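PDB 2F68: collagen adhesin from Staphylococcus aureus, which binds collagen and so probably anchors the bacterium to host tissue, its domains proposed to close around the collagen triple helix as in a hug. Local coordinates for residues W169-N174 with I186-Q191; N238-T243 with I256-K261; G192-D197 with K268-N273. All coordinates share one frame; numbering follows the deposited sequence.

In the fold
All three contacts lie in the collagen binding domain and join the same two antiparallel sheets face to face. In each, one segment belongs to the sheet holding strands 166-173, 252-262 and 194-207, the other to the sheet holding 184-190, 239-244 and 269-278. Contacts 1 and 2 have centres about 6 Å apart and form one continuous, mostly apolar layer, since their strands are neighbours in both sheets. Contact 3 has its centre about 12 Å from that of contact 1 and about 11 Å from that of contact 2. Asn272 ties it to both, through Asn272 ND2 to Asp188 OD1, 2.8 Å, and Asn272 OD1 to Tyr258 OH, 2.6 Å.

Contact 1 of 3, residues W169-N174 with I186-Q191; sequences WFLNIN and IKDQIQ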
ATOM      1  N   TRP A 169       9.787   1.724  -0.976  1.00 20.95           N
ATOM      2  CA  TRP A 169      10.865   0.776  -0.697  1.00 20.25           C
ATOM      3  C   TRP A 169      11.750   1.288   0.434  1.00 19.87           C
ATOM      4  O   TRP A 169      12.003   2.488   0.535  1.00 19.88           O
ATOM      5  CB  TRP A 169      11.707   0.523  -1.950  1.00 19.59           C
ATOM      6  CG  TRP A 169      10.951  -0.115  -3.080  1.00 19.98           C
ATOM      7  CD1 TRP A 169      10.557   0.483  -4.243  1.00 19.43           C
ATOM      8  CD2 TRP A 169      10.495  -1.473  -3.153  1.00 18.77           C
ATOM      9  NE1 TRP A 169       9.887  -0.417  -5.037  1.00 18.29           N
ATOM     10  CE2 TRP A 169       9.834  -1.625  -4.393  1.00 18.47           C
ATOM     11  CE3 TRP A 169      10.580  -2.576  -2.292  1.00 17.62           C
ATOM     12  CZ2 TRP A 169       9.262  -2.836  -4.795  1.00 20.76           C
ATOM     13  CZ3 TRP A 169      10.008  -3.781  -2.691  1.00 19.52           C
ATOM     14  CH2 TRP A 169       9.359  -3.899  -3.933  1.00 19.97           C
ATOM     15  N   PHE A 170      12.218   0.371   1.277  1.00 20.10           N
ATOM     16  CA  PHE A 170      13.033   0.723   2.438  1.00 20.25           C
ATOM     17  C   PHE A 170      14.305  -0.115   2.521  1.00 20.10           C
ATOM     18  O   PHE A 170      14.248  -1.347   2.566  1.00 19.91           O
ATOM     19  CB  PHE A 170      12.223   0.571   3.732  1.00 21.09           C
ATOM     20  CG  PHE A 170      11.084   1.547   3.861  1.00 23.68           C
ATOM     21  CD1 PHE A 170       9.813   1.220   3.396  1.00 24.78           C
ATOM     22  CD2 PHE A 170      11.280   2.788   4.460  1.00 25.13           C
ATOM     23  CE1 PHE A 170       8.756   2.119   3.517  1.00 25.38           C
ATOM     24  CE2 PHE A 170      10.229   3.693   4.587  1.00 25.29           C
ATOM     25  CZ  PHE A 170       8.965   3.357   4.114  1.00 25.11           C
ATOM     26  N   LEU A 171      15.451   0.563   2.538  1.00 20.08           N
ATOM     27  CA  LEU A 171      16.746  -0.086   2.725  1.00 19.94           C
ATOM     28  C   LEU A 171      17.278   0.194   4.128  1.00 20.47           C
ATOM     29  O   LEU A 171      17.905   1.227   4.374  1.00 18.52           O
ATOM     30  CB  LEU A 171      17.752   0.372   1.659  1.00 20.78           C
ATOM     31  CG  LEU A 171      17.863  -0.422   0.353  1.00 24.79           C
ATOM     32  CD1 LEU A 171      16.630  -0.257  -0.526  1.00 24.83           C
ATOM     33  CD2 LEU A 171      19.112  -0.006  -0.407  1.00 20.74           C
ATOM     34  N   ASN A 172      17.013  -0.736   5.040  1.00 20.09           N
ATOM     35  CA  ASN A 172      17.384  -0.584   6.445  1.00 20.32           C
ATOM     36  C   ASN A 172      18.744  -1.207   6.757  1.00 20.52           C
ATOM     37  O   ASN A 172      18.860  -2.424   6.920  1.00 20.02           O
ATOM     38  CB  ASN A 172      16.291  -1.168   7.348  1.00 21.15           C
ATOM     39  CG  ASN A 172      14.939  -0.499   7.146  1.00 24.23           C
ATOM     40  OD1 ASN A 172      14.822   0.726   7.204  1.00 26.12           O
ATOM     41  ND2 ASN A 172      13.910  -1.306   6.915  1.00 26.86           N
ATOM     42  N   ILE A 173      19.767  -0.358   6.838  1.00 21.12           N
ATOM     43  CA  ILE A 173      21.151  -0.798   7.031  1.00 20.94           C
ATOM     44  C   ILE A 173      21.623  -0.545   8.465  1.00 22.53           C
ATOM     45  O   ILE A 173      21.373   0.523   9.028  1.00 21.98           O
ATOM     46  CB  ILE A 173      22.119  -0.094   6.038  1.00 21.13           C
ATOM     47  CG1 ILE A 173      21.515  -0.041   4.628  1.00 20.37           C
ATOM     48  CG2 ILE A 173      23.480  -0.791   6.025  1.00 18.22           C
ATOM     49  CD1 ILE A 173      22.187   0.953   3.693  1.00 22.22           C
ATOM     50  N   ASN A 174      22.309  -1.539   9.034  1.00 22.28           N
ATOM     51  CA  ASN A 174      22.866  -1.481  10.394  1.00 22.83           C
ATOM     52  C   ASN A 174      21.840  -1.029  11.439  1.00 23.26           C
ATOM     53  O   ASN A 174      22.009   0.000  12.099  1.00 23.37           O
ATOM     54  CB  ASN A 174      24.135  -0.611  10.431  1.00 22.91           C
ATOM     55  CG  ASN A 174      24.970  -0.832  11.687  1.00 23.36           C
ATOM     56  OD1 ASN A 174      24.788  -1.810  12.414  1.00 23.20           O
ATOM     57  ND2 ASN A 174      25.898   0.083  11.942  1.00 21.86           N
ATOM     58  N   ILE A 186      25.995  -1.931  -0.642  1.00 22.22           N
ATOM     59  CA  ILE A 186      24.661  -2.402  -1.012  1.00 21.70           C
ATOM     60  C   ILE A 186      24.425  -2.176  -2.506  1.00 21.98           C
ATOM     61  O   ILE A 186      24.518  -1.046  -2.992  1.00 22.96           O
ATOM     62  CB  ILE A 186      23.538  -1.696  -0.190  1.00 21.03           C
ATOM     63  CG1 ILE A 186      23.858  -1.671   1.316  1.00 23.15           C
ATOM     64  CG2 ILE A 186      22.167  -2.324  -0.478  1.00 21.94           C
ATOM     65  CD1 ILE A 186      23.938  -3.038   2.001  1.00 22.04           C
ATOM     66  N   LYS A 187      24.129  -3.254  -3.226  1.00 20.46           N
ATOM     67  CA  LYS A 187      23.841  -3.178  -4.658  1.00 21.42           C
ATOM     68  C   LYS A 187      22.380  -3.525  -4.941  1.00 20.81           C
ATOM     69  O   LYS A 187      22.009  -4.699  -5.007  1.00 21.90           O
ATOM     70  CB  LYS A 187      24.783  -4.086  -5.458  1.00 21.53           C
ATOM     71  CG  LYS A 187      26.222  -3.595  -5.520  1.00 22.87           C
ATOM     72  CD  LYS A 187      27.064  -4.463  -6.441  1.00 24.25           C
ATOM     73  CE  LYS A 187      28.507  -3.989  -6.481  1.00 25.66           C
ATOM     74  NZ  LYS A 187      29.346  -4.837  -7.371  1.00 27.60           N
ATOM     75  N   ASP A 188      21.560  -2.488  -5.106  1.00 20.79           N
ATOM     76  CA  ASP A 188      20.122  -2.646  -5.309  1.00 20.86           C
ATOM     77  C   ASP A 188      19.752  -2.633  -6.791  1.00 20.12           C
ATOM     78  O   ASP A 188      20.306  -1.858  -7.574  1.00 19.84           O
ATOM     79  CB  ASP A 188      19.358  -1.550  -4.555  1.00 21.27           C
ATOM     80  CG  ASP A 188      17.859  -1.792  -4.521  1.00 24.34           C
ATOM     81  OD1 ASP A 188      17.185  -1.547  -5.545  1.00 18.82           O
ATOM     82  OD2 ASP A 188      17.351  -2.209  -3.460  1.00 25.87           O
ATOM     83  N   GLN A 189      18.815  -3.504  -7.161  1.00 20.43           N
ATOM     84  CA  GLN A 189      18.292  -3.578  -8.525  1.00 21.05           C
ATOM     85  C   GLN A 189      16.765  -3.593  -8.497  1.00 20.62           C
ATOM     86  O   GLN A 189      16.157  -4.486  -7.902  1.00 21.05           O
ATOM     87  CB  GLN A 189      18.809  -4.825  -9.256  1.00 21.63           C
ATOM     88  CG  GLN A 189      20.329  -4.949  -9.354  1.00 21.31           C
ATOM     89  CD  GLN A 189      20.951  -5.643  -8.153  1.00 18.60           C
ATOM     90  OE1 GLN A 189      20.356  -6.545  -7.559  1.00 20.23           O
ATOM     91  NE2 GLN A 189      22.161  -5.229  -7.795  1.00 18.61           N
ATOM     92  N   ILE A 190      16.156  -2.597  -9.136  1.00 21.84           N
ATOM     93  CA  ILE A 190      14.699  -2.503  -9.214  1.00 22.38           C
ATOM     94  C   ILE A 190      14.214  -3.172 -10.500  1.00 24.07           C
ATOM     95  O   ILE A 190      14.637  -2.805 -11.598  1.00 24.73           O
ATOM     96  CB  ILE A 190      14.206  -1.034  -9.137  1.00 22.01           C
ATOM     97  CG1 ILE A 190      14.900  -0.290  -7.989  1.00 21.82           C
ATOM     98  CG2 ILE A 190      12.689  -0.985  -8.971  1.00 21.19           C
ATOM     99  CD1 ILE A 190      14.934   1.220  -8.148  1.00 22.73           C
ATOM    100  N   GLN A 191      13.329  -4.155 -10.347  1.00 24.38           N
ATOM    101  CA  GLN A 191      12.856  -4.967 -11.473  1.00 25.95           C
ATOM    102  C   GLN A 191      11.838  -4.231 -12.348  1.00 25.73           C
ATOM    103  O   GLN A 191      11.437  -3.106 -12.040  1.00 23.51           O
ATOM    104  CB  GLN A 191      12.287  -6.305 -10.978  1.00 25.21           C
ATOM    105  CG  GLN A 191      13.244  -7.132 -10.112  1.00 25.96           C
ATOM    106  CD  GLN A 191      14.552  -7.476 -10.812  1.00 28.19           C
ATOM    107  OE1 GLN A 191      15.635  -7.172 -10.311  1.00 25.60           O
ATOM    108  NE2 GLN A 191      14.456  -8.111 -11.977  1.00 23.93           N
TER
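Leu171 and Ile186 bring their methyl branches together across the gap between two sheets, with Leu171 CD2 3.8 Å from Ile186 CG2. The two side chains lie side by side and point opposite ways, so the touch is alongside. Ile186 serves two partners through two different branches: CG2, which stands anti to its backbone N, meets Leu171, while CG1, anti to the carbonyl carbon (chi1 -47°), carries the second contact. There Ile173 CD1 lies 3.9 Å from Ile186 CG1, again flank to flank. Ile173 keeps an extended outer chain (chi2 163°), which carries its terminal methyl across to Ile186.

The leucine's two methyls divide the work: CD2 goes to Ile186, and Leu171 CD1 comes 3.6 Å from Asp188 OD2, where leucine and carboxylate pass at a slant. Asp188 sends this carboxylate toward the facing sheet, into a buried, largely apolar layer. Across this contact OD2 faces Leu171 CD1, while OD1 is the oxygen bonded by Asn272; Tyr258 and Lys155 also border the carboxylate. Burial would tend to favour the neutral acid, whereas the amide N-H of Asn272 and the neighbouring lysine would probably favour the carboxylate.

The axes of segments 169-173 and 186-190 approach to 10.6 Å at 168°, nearly antiparallel, a spacing that fits facing sheets whose side chains fill the interval. Strand 166-173 is paired through its backbone with 252-262 on one side and 154-156 on the other, while 184-190 lies between 239-244 and 269-278. Tyr153, from a loop, packs on Leu171, Ile173 and Ile186, and Tyr258 of strand 252-262 touches Leu171 as well.

Contact 2 of 3, residues N238-T243 with I256-K261; sequences NTIDVT and INYKTK
Ile240 sets its terminal methyl over a face of the Tyr258 ring, a CH-pi interaction that is one of the two contacts between the segments. CD1 stands 3.7 Å from the ring centroid and only 12° off the ring normal, so it sits above the centre of the ring and not above its rim. The nearest single ring atom is CE2, at 3.7 Å from Ile240 CD1, and CZ is almost as close. Tyr258 presents this face because CG lies between the backbone N and the carbonyl carbon (chi1 61°), a crowded position that lifts the ring away from its strand. Ile240 approaches from the opposite direction, its CG1-CD1 arm extended (chi2 160°) so that a methyl leads.

Two residues along, Val242 and Ile256 meet tip to tip. Ile256 CD1 rests against both methyls of the valine, 3.8 Å from Val242 CG2 and equally far from CG1, which places it in the fork of the branch.

The four touching residues are buried, and they join strand 239-244 of one sheet to 252-262 of the other, with Leu196 of strand 194-207 packed on both Ile240 and Tyr258. Trp169 is a further ring neighbour of the tyrosine. The hydroxyl lies beyond this apolar patch, beside the Asp188 carboxylate, and its bond to Asn272 should help to fix the ring's orientation. The chemistry is thus divided by position: dispersion and a CH-pi interaction join the two strands directly, while the ring's one polar atom is tied to a third strand, 269-278.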
ATOM      1  N   ASN A 238      17.547   1.447 -13.457  1.00 25.55           N
ATOM      2  CA  ASN A 238      16.859   1.296 -12.166  1.00 25.84           C
ATOM      3  C   ASN A 238      17.695   0.563 -11.110  1.00 24.26           C
ATOM      4  O   ASN A 238      17.237  -0.402 -10.492  1.00 24.62           O
ATOM      5  CB  ASN A 238      15.481   0.635 -12.344  1.00 26.02           C
ATOM      6  CG  ASN A 238      14.468   1.560 -12.995  1.00 30.61           C
ATOM      7  OD1 ASN A 238      14.208   2.661 -12.509  1.00 31.63           O
ATOM      8  ND2 ASN A 238      13.879   1.107 -14.097  1.00 33.79           N
ATOM      9  N   THR A 239      18.925   1.035 -10.916  1.00 23.26           N
ATOM     10  CA  THR A 239      19.845   0.444  -9.943  1.00 22.74           C
ATOM     11  C   THR A 239      20.411   1.491  -8.988  1.00 22.30           C
ATOM     12  O   THR A 239      20.802   2.583  -9.407  1.00 21.74           O
ATOM     13  CB  THR A 239      21.016  -0.301 -10.628  1.00 24.05           C
ATOM     14  OG1 THR A 239      21.614   0.544 -11.620  1.00 23.47           O
ATOM     15  CG2 THR A 239      20.535  -1.590 -11.285  1.00 25.18           C
ATOM     16  N   ILE A 240      20.446   1.145  -7.702  1.00 21.39           N
ATOM     17  CA  ILE A 240      21.003   2.017  -6.669  1.00 21.82           C
ATOM     18  C   ILE A 240      22.160   1.314  -5.957  1.00 21.65           C
ATOM     19  O   ILE A 240      21.971   0.276  -5.319  1.00 20.69           O
ATOM     20  CB  ILE A 240      19.927   2.461  -5.639  1.00 21.33           C
ATOM     21  CG1 ILE A 240      18.760   3.166  -6.342  1.00 20.59           C
ATOM     22  CG2 ILE A 240      20.544   3.373  -4.572  1.00 21.87           C
ATOM     23  CD1 ILE A 240      17.476   3.217  -5.530  1.00 23.34           C
ATOM     24  N   ASP A 241      23.356   1.884  -6.080  1.00 22.68           N
ATOM     25  CA  ASP A 241      24.548   1.338  -5.435  1.00 22.79           C
ATOM     26  C   ASP A 241      24.990   2.222  -4.273  1.00 23.73           C
ATOM     27  O   ASP A 241      25.360   3.382  -4.467  1.00 23.50           O
ATOM     28  CB  ASP A 241      25.684   1.165  -6.449  1.00 23.71           C
ATOM     29  CG  ASP A 241      25.365   0.134  -7.522  1.00 26.01           C
ATOM     30  OD1 ASP A 241      24.828  -0.944  -7.187  1.00 25.60           O
ATOM     31  OD2 ASP A 241      25.662   0.402  -8.705  1.00 30.35           O
ATOM     32  N   VAL A 242      24.943   1.663  -3.066  1.00 23.17           N
ATOM     33  CA  VAL A 242      25.270   2.402  -1.848  1.00 23.52           C
ATOM     34  C   VAL A 242      26.590   1.916  -1.252  1.00 23.38           C
ATOM     35  O   VAL A 242      26.767   0.721  -1.001  1.00 23.81           O
ATOM     36  CB  VAL A 242      24.139   2.294  -0.787  1.00 22.74           C
ATOM     37  CG1 VAL A 242      24.407   3.227   0.391  1.00 23.73           C
ATOM     38  CG2 VAL A 242      22.779   2.602  -1.406  1.00 21.40           C
ATOM     39  N   THR A 243      27.510   2.852  -1.038  1.00 23.72           N
ATOM     40  CA  THR A 243      28.791   2.564  -0.400  1.00 23.10           C
ATOM     41  C   THR A 243      28.958   3.453   0.829  1.00 23.85           C
ATOM     42  O   THR A 243      28.896   4.679   0.729  1.00 23.50           O
ATOM     43  CB  THR A 243      29.975   2.776  -1.374  1.00 22.96           C
ATOM     44  OG1 THR A 243      29.722   2.084  -2.603  1.00 24.82           O
ATOM     45  CG2 THR A 243      31.279   2.267  -0.768  1.00 25.32           C
ATOM     46  N   ILE A 256      17.255   3.980   3.934  1.00 22.11           N
ATOM     47  CA  ILE A 256      17.119   4.580   2.608  1.00 22.42           C
ATOM     48  C   ILE A 256      15.762   4.246   1.986  1.00 21.86           C
ATOM     49  O   ILE A 256      15.511   3.110   1.573  1.00 22.65           O
ATOM     50  CB  ILE A 256      18.282   4.173   1.659  1.00 21.83           C
ATOM     51  CG1 ILE A 256      19.635   4.539   2.281  1.00 23.32           C
ATOM     52  CG2 ILE A 256      18.119   4.835   0.287  1.00 23.11           C
ATOM     53  CD1 ILE A 256      20.829   3.852   1.643  1.00 23.52           C
ATOM     54  N   ASN A 257      14.895   5.253   1.937  1.00 21.07           N
ATOM     55  CA  ASN A 257      13.577   5.138   1.324  1.00 21.88           C
ATOM     56  C   ASN A 257      13.631   5.545  -0.149  1.00 21.02           C
ATOM     57  O   ASN A 257      14.596   6.178  -0.581  1.00 20.28           O
ATOM     58  CB  ASN A 257      12.570   6.006   2.098  1.00 22.27           C
ATOM     59  CG  ASN A 257      11.151   5.910   1.551  1.00 28.04           C
ATOM     60  OD1 ASN A 257      10.535   6.924   1.222  1.00 31.03           O
ATOM     61  ND2 ASN A 257      10.628   4.692   1.452  1.00 25.87           N
ATOM     62  N   TYR A 258      12.618   5.142  -0.918  1.00 19.64           N
ATOM     63  CA  TYR A 258      12.377   5.660  -2.273  1.00 20.48           C
ATOM     64  C   TYR A 258      11.085   5.116  -2.881  1.00 21.50           C
ATOM     65  O   TYR A 258      10.683   3.984  -2.604  1.00 21.46           O
ATOM     66  CB  TYR A 258      13.568   5.420  -3.217  1.00 20.42           C
ATOM     67  CG  TYR A 258      13.947   3.973  -3.435  1.00 18.85           C
ATOM     68  CD1 TYR A 258      13.377   3.231  -4.470  1.00 19.06           C
ATOM     69  CD2 TYR A 258      14.894   3.352  -2.623  1.00 19.51           C
ATOM     70  CE1 TYR A 258      13.730   1.904  -4.681  1.00 18.22           C
ATOM     71  CE2 TYR A 258      15.252   2.025  -2.826  1.00 22.21           C
ATOM     72  CZ  TYR A 258      14.667   1.308  -3.855  1.00 20.61           C
ATOM     73  OH  TYR A 258      15.021  -0.004  -4.059  1.00 22.64           O
ATOM     74  N   LYS A 259      10.446   5.938  -3.712  1.00 21.06           N
ATOM     75  CA  LYS A 259       9.194   5.572  -4.370  1.00 22.61           C
ATOM     76  C   LYS A 259       9.414   5.239  -5.843  1.00 22.55           C
ATOM     77  O   LYS A 259      10.185   5.910  -6.534  1.00 23.36           O
ATOM     78  CB  LYS A 259       8.165   6.698  -4.236  1.00 22.85           C
ATOM     79  CG  LYS A 259       7.699   6.963  -2.810  1.00 28.07           C
ATOM     80  CD  LYS A 259       6.724   8.128  -2.757  1.00 33.55           C
ATOM     81  CE  LYS A 259       6.309   8.437  -1.327  1.00 37.06           C
ATOM     82  NZ  LYS A 259       5.350   9.574  -1.262  1.00 43.36           N
ATOM     83  N   THR A 260       8.729   4.198  -6.310  1.00 22.78           N
ATOM     84  CA  THR A 260       8.804   3.777  -7.708  1.00 23.43           C
ATOM     85  C   THR A 260       7.441   3.894  -8.386  1.00 24.53           C
ATOM     86  O   THR A 260       6.466   3.276  -7.950  1.00 23.84           O
ATOM     87  CB  THR A 260       9.336   2.332  -7.851  1.00 22.48           C
ATOM     88  OG1 THR A 260       8.598   1.458  -6.987  1.00 25.79           O
ATOM     89  CG2 THR A 260      10.817   2.262  -7.494  1.00 18.26           C
ATOM     90  N   LYS A 261       7.385   4.695  -9.447  1.00 24.52           N
ATOM     91  CA  LYS A 261       6.158   4.909 -10.213  1.00 25.38           C
ATOM     92  C   LYS A 261       5.811   3.675 -11.043  1.00 26.22           C
ATOM     93  O   LYS A 261       6.639   3.181 -11.811  1.00 26.28           O
ATOM     94  CB  LYS A 261       6.298   6.144 -11.114  1.00 24.73           C
ATOM     95  CG  LYS A 261       5.066   6.485 -11.955  1.00 28.58           C
ATOM     96  CD  LYS A 261       3.981   7.173 -11.135  1.00 31.76           C
ATOM     97  CE  LYS A 261       2.780   7.528 -11.996  1.00 35.58           C
ATOM     98  NZ  LYS A 261       1.730   8.242 -11.218  1.00 40.14           N
TER

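Contact 3 of 3, residues G192-D197 with K268-N273; sequences GGQQLD and KEFVNN
Gly193 and Phe270 are the closest backbone pair, with CA atoms 6.9 Å apart, and Gly193 adopts a positive phi (94°), a conformation readily open to glycine. Phe270 turns its ring edge to this turn: CE1 lies 3.3 Å from Gly193 O, which is near the ring plane, so the carbonyl faces the ring's C-H rim.

Gln194 crosses Phe270 at a slant, its amide plane 64° from the ring plane and its CD 4.0 Å from Phe270 CB. With CG between the backbone N and the carbonyl carbon (chi1 55°) and an extended chain beyond, the amide reaches the backbone of Val271; which of its ends is oxygen and which nitrogen is uncertain. Val167 of strand 166-173 touches both Gln194 and Phe270.

A water completes the link, donating to Gly192 O at 2.8 Å and accepting from Val271 N at 2.8 Å. Gly192 O also takes a hydrogen bond from Gln267 NE2, giving that carbonyl two donors. The loop leading into strand 194-207 and the start of that strand thus meet strand 269-278 of the facing sheet, within the collagen binding domain, through mixed chemistry: an aromatic edge against a carbonyl, a glutamine amide laid against ring and backbone, and a solvent bridge where the two backbones stand too far apart to bond directly.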
ATOM      1  N   GLY A 192      11.429  -4.879 -13.439  1.00 27.44           N
ATOM      2  CA  GLY A 192      10.519  -4.287 -14.420  1.00 28.62           C
ATOM      3  C   GLY A 192       9.106  -4.044 -13.921  1.00 29.11           C
ATOM      4  O   GLY A 192       8.677  -4.625 -12.922  1.00 28.82           O
ATOM      5  N   GLY A 193       8.385  -3.179 -14.633  1.00 28.99           N
ATOM      6  CA  GLY A 193       7.014  -2.818 -14.278  1.00 28.88           C
ATOM      7  C   GLY A 193       6.921  -1.567 -13.422  1.00 28.45           C
ATOM      8  O   GLY A 193       5.825  -1.144 -13.050  1.00 29.61           O
ATOM      9  N   GLN A 194       8.075  -0.976 -13.119  1.00 26.41           N
ATOM     10  CA  GLN A 194       8.156   0.216 -12.274  1.00 24.41           C
ATOM     11  C   GLN A 194       9.374   1.077 -12.613  1.00 25.18           C
ATOM     12  O   GLN A 194      10.407   0.562 -13.048  1.00 26.16           O
ATOM     13  CB  GLN A 194       8.159  -0.171 -10.787  1.00 23.62           C
ATOM     14  CG  GLN A 194       9.252  -1.165 -10.390  1.00 22.14           C
ATOM     15  CD  GLN A 194       9.002  -1.835  -9.047  1.00 24.49           C
ATOM     16  OE1 GLN A 194       9.278  -3.023  -8.878  1.00 25.43           O
ATOM     17  NE2 GLN A 194       8.481  -1.079  -8.087  1.00 17.27           N
ATOM     18  N   GLN A 195       9.240   2.386 -12.411  1.00 24.83           N
ATOM     19  CA  GLN A 195      10.323   3.334 -12.668  1.00 26.66           C
ATOM     20  C   GLN A 195      10.640   4.159 -11.422  1.00 26.18           C
ATOM     21  O   GLN A 195       9.743   4.736 -10.803  1.00 26.48           O
ATOM     22  CB  GLN A 195       9.977   4.244 -13.855  1.00 26.15           C
ATOM     23  CG  GLN A 195      11.023   5.318 -14.185  1.00 29.90           C
ATOM     24  CD  GLN A 195      12.388   4.746 -14.541  1.00 31.64           C
ATOM     25  OE1 GLN A 195      12.497   3.780 -15.299  1.00 30.99           O
ATOM     26  NE2 GLN A 195      13.439   5.350 -13.999  1.00 28.90           N
ATOM     27  N   LEU A 196      11.923   4.207 -11.072  1.00 27.41           N
ATOM     28  CA  LEU A 196      12.400   4.916  -9.884  1.00 27.56           C
ATOM     29  C   LEU A 196      12.242   6.431  -9.998  1.00 29.08           C
ATOM     30  O   LEU A 196      12.634   7.035 -11.000  1.00 28.40           O
ATOM     31  CB  LEU A 196      13.866   4.547  -9.606  1.00 27.64           C
ATOM     32  CG  LEU A 196      14.730   5.378  -8.648  1.00 27.05           C
ATOM     33  CD1 LEU A 196      14.220   5.325  -7.213  1.00 26.12           C
ATOM     34  CD2 LEU A 196      16.171   4.909  -8.715  1.00 27.72           C
ATOM     35  N   ASP A 197      11.659   7.029  -8.962  1.00 29.94           N
ATOM     36  CA  ASP A 197      11.576   8.479  -8.842  1.00 30.89           C
ATOM     37  C   ASP A 197      12.723   8.951  -7.949  1.00 30.62           C
ATOM     38  O   ASP A 197      12.738   8.684  -6.744  1.00 30.89           O
ATOM     39  CB  ASP A 197      10.218   8.899  -8.264  1.00 31.32           C
ATOM     40  CG  ASP A 197       9.876  10.358  -8.547  1.00 33.42           C
ATOM     41  OD1 ASP A 197      10.782  11.152  -8.882  1.00 34.01           O
ATOM     42  OD2 ASP A 197       8.684  10.713  -8.428  1.00 34.67           O
ATOM     43  N   LYS A 268       1.008  -8.014 -11.317  1.00 32.10           N
ATOM     44  CA  LYS A 268       0.552  -8.478 -10.005  1.00 33.42           C
ATOM     45  C   LYS A 268       1.588  -8.279  -8.902  1.00 31.86           C
ATOM     46  O   LYS A 268       1.233  -7.964  -7.764  1.00 29.46           O
ATOM     47  CB  LYS A 268       0.142  -9.954 -10.070  1.00 33.76           C
ATOM     48  CG  LYS A 268      -1.118 -10.225 -10.880  1.00 36.33           C
ATOM     49  CD  LYS A 268      -1.446 -11.709 -10.905  1.00 37.35           C
ATOM     50  CE  LYS A 268      -2.699 -11.985 -11.720  1.00 42.13           C
ATOM     51  NZ  LYS A 268      -3.031 -13.437 -11.754  1.00 45.89           N
ATOM     52  N   GLU A 269       2.862  -8.465  -9.241  1.00 30.80           N
ATOM     53  CA  GLU A 269       3.946  -8.374  -8.264  1.00 31.67           C
ATOM     54  C   GLU A 269       5.025  -7.378  -8.677  1.00 29.18           C
ATOM     55  O   GLU A 269       5.461  -7.361  -9.830  1.00 28.46           O
ATOM     56  CB  GLU A 269       4.576  -9.752  -8.030  1.00 31.83           C
ATOM     57  CG  GLU A 269       3.707 -10.718  -7.230  1.00 36.21           C
ATOM     58  CD  GLU A 269       4.382 -12.058  -6.971  1.00 34.78           C
ATOM     59  OE1 GLU A 269       5.582 -12.210  -7.288  1.00 40.28           O
ATOM     60  OE2 GLU A 269       3.706 -12.966  -6.445  1.00 43.79           O
ATOM     61  N   PHE A 270       5.445  -6.550  -7.723  1.00 26.12           N
ATOM     62  CA  PHE A 270       6.543  -5.610  -7.932  1.00 24.89           C
ATOM     63  C   PHE A 270       7.733  -6.009  -7.065  1.00 23.86           C
ATOM     64  O   PHE A 270       7.660  -5.975  -5.833  1.00 22.80           O
ATOM     65  CB  PHE A 270       6.098  -4.172  -7.641  1.00 24.58           C
ATOM     66  CG  PHE A 270       4.984  -3.694  -8.531  1.00 24.97           C
ATOM     67  CD1 PHE A 270       5.253  -3.215  -9.811  1.00 25.04           C
ATOM     68  CD2 PHE A 270       3.664  -3.727  -8.093  1.00 25.44           C
ATOM     69  CE1 PHE A 270       4.224  -2.776 -10.639  1.00 26.76           C
ATOM     70  CE2 PHE A 270       2.629  -3.289  -8.914  1.00 28.96           C
ATOM     71  CZ  PHE A 270       2.910  -2.815 -10.189  1.00 27.31           C
ATOM     72  N   VAL A 271       8.821  -6.396  -7.724  1.00 22.60           N
ATOM     73  CA  VAL A 271       9.984  -6.972  -7.049  1.00 21.56           C
ATOM     74  C   VAL A 271      11.154  -5.990  -7.001  1.00 21.04           C
ATOM     75  O   VAL A 271      11.395  -5.242  -7.950  1.00 21.18           O
ATOM     76  CB  VAL A 271      10.444  -8.293  -7.732  1.00 21.44           C
ATOM     77  CG1 VAL A 271      11.390  -9.075  -6.826  1.00 21.83           C
ATOM     78  CG2 VAL A 271       9.248  -9.160  -8.109  1.00 23.57           C
ATOM     79  N   ASN A 272      11.866  -5.999  -5.877  1.00 20.90           N
ATOM     80  CA  ASN A 272      13.108  -5.254  -5.721  1.00 20.01           C
ATOM     81  C   ASN A 272      14.177  -6.168  -5.126  1.00 20.24           C
ATOM     82  O   ASN A 272      13.931  -6.858  -4.133  1.00 20.13           O
ATOM     83  CB  ASN A 272      12.886  -4.013  -4.848  1.00 20.53           C
ATOM     84  CG  ASN A 272      14.120  -3.125  -4.747  1.00 20.93           C
ATOM     85  OD1 ASN A 272      14.362  -2.509  -3.710  1.00 27.60           O
ATOM     86  ND2 ASN A 272      14.895  -3.048  -5.822  1.00 19.56           N
ATOM     87  N   ASN A 273      15.352  -6.183  -5.750  1.00 19.14           N
ATOM     88  CA  ASN A 273      16.443  -7.065  -5.339  1.00 19.63           C
ATOM     89  C   ASN A 273      17.671  -6.294  -4.867  1.00 19.03           C
ATOM     90  O   ASN A 273      17.976  -5.224  -5.392  1.00 18.06           O
ATOM     91  CB  ASN A 273      16.826  -8.013  -6.481  1.00 19.59           C
ATOM     92  CG  ASN A 273      15.677  -8.916  -6.911  1.00 22.93           C
ATOM     93  OD1 ASN A 273      14.836  -9.308  -6.099  1.00 24.18           O
ATOM     94  ND2 ASN A 273      15.645  -9.256  -8.194  1.00 24.35           N
TER
HETATM   95  O   HOH W   1       8.829  -5.989 -10.515  1.00 22.33           O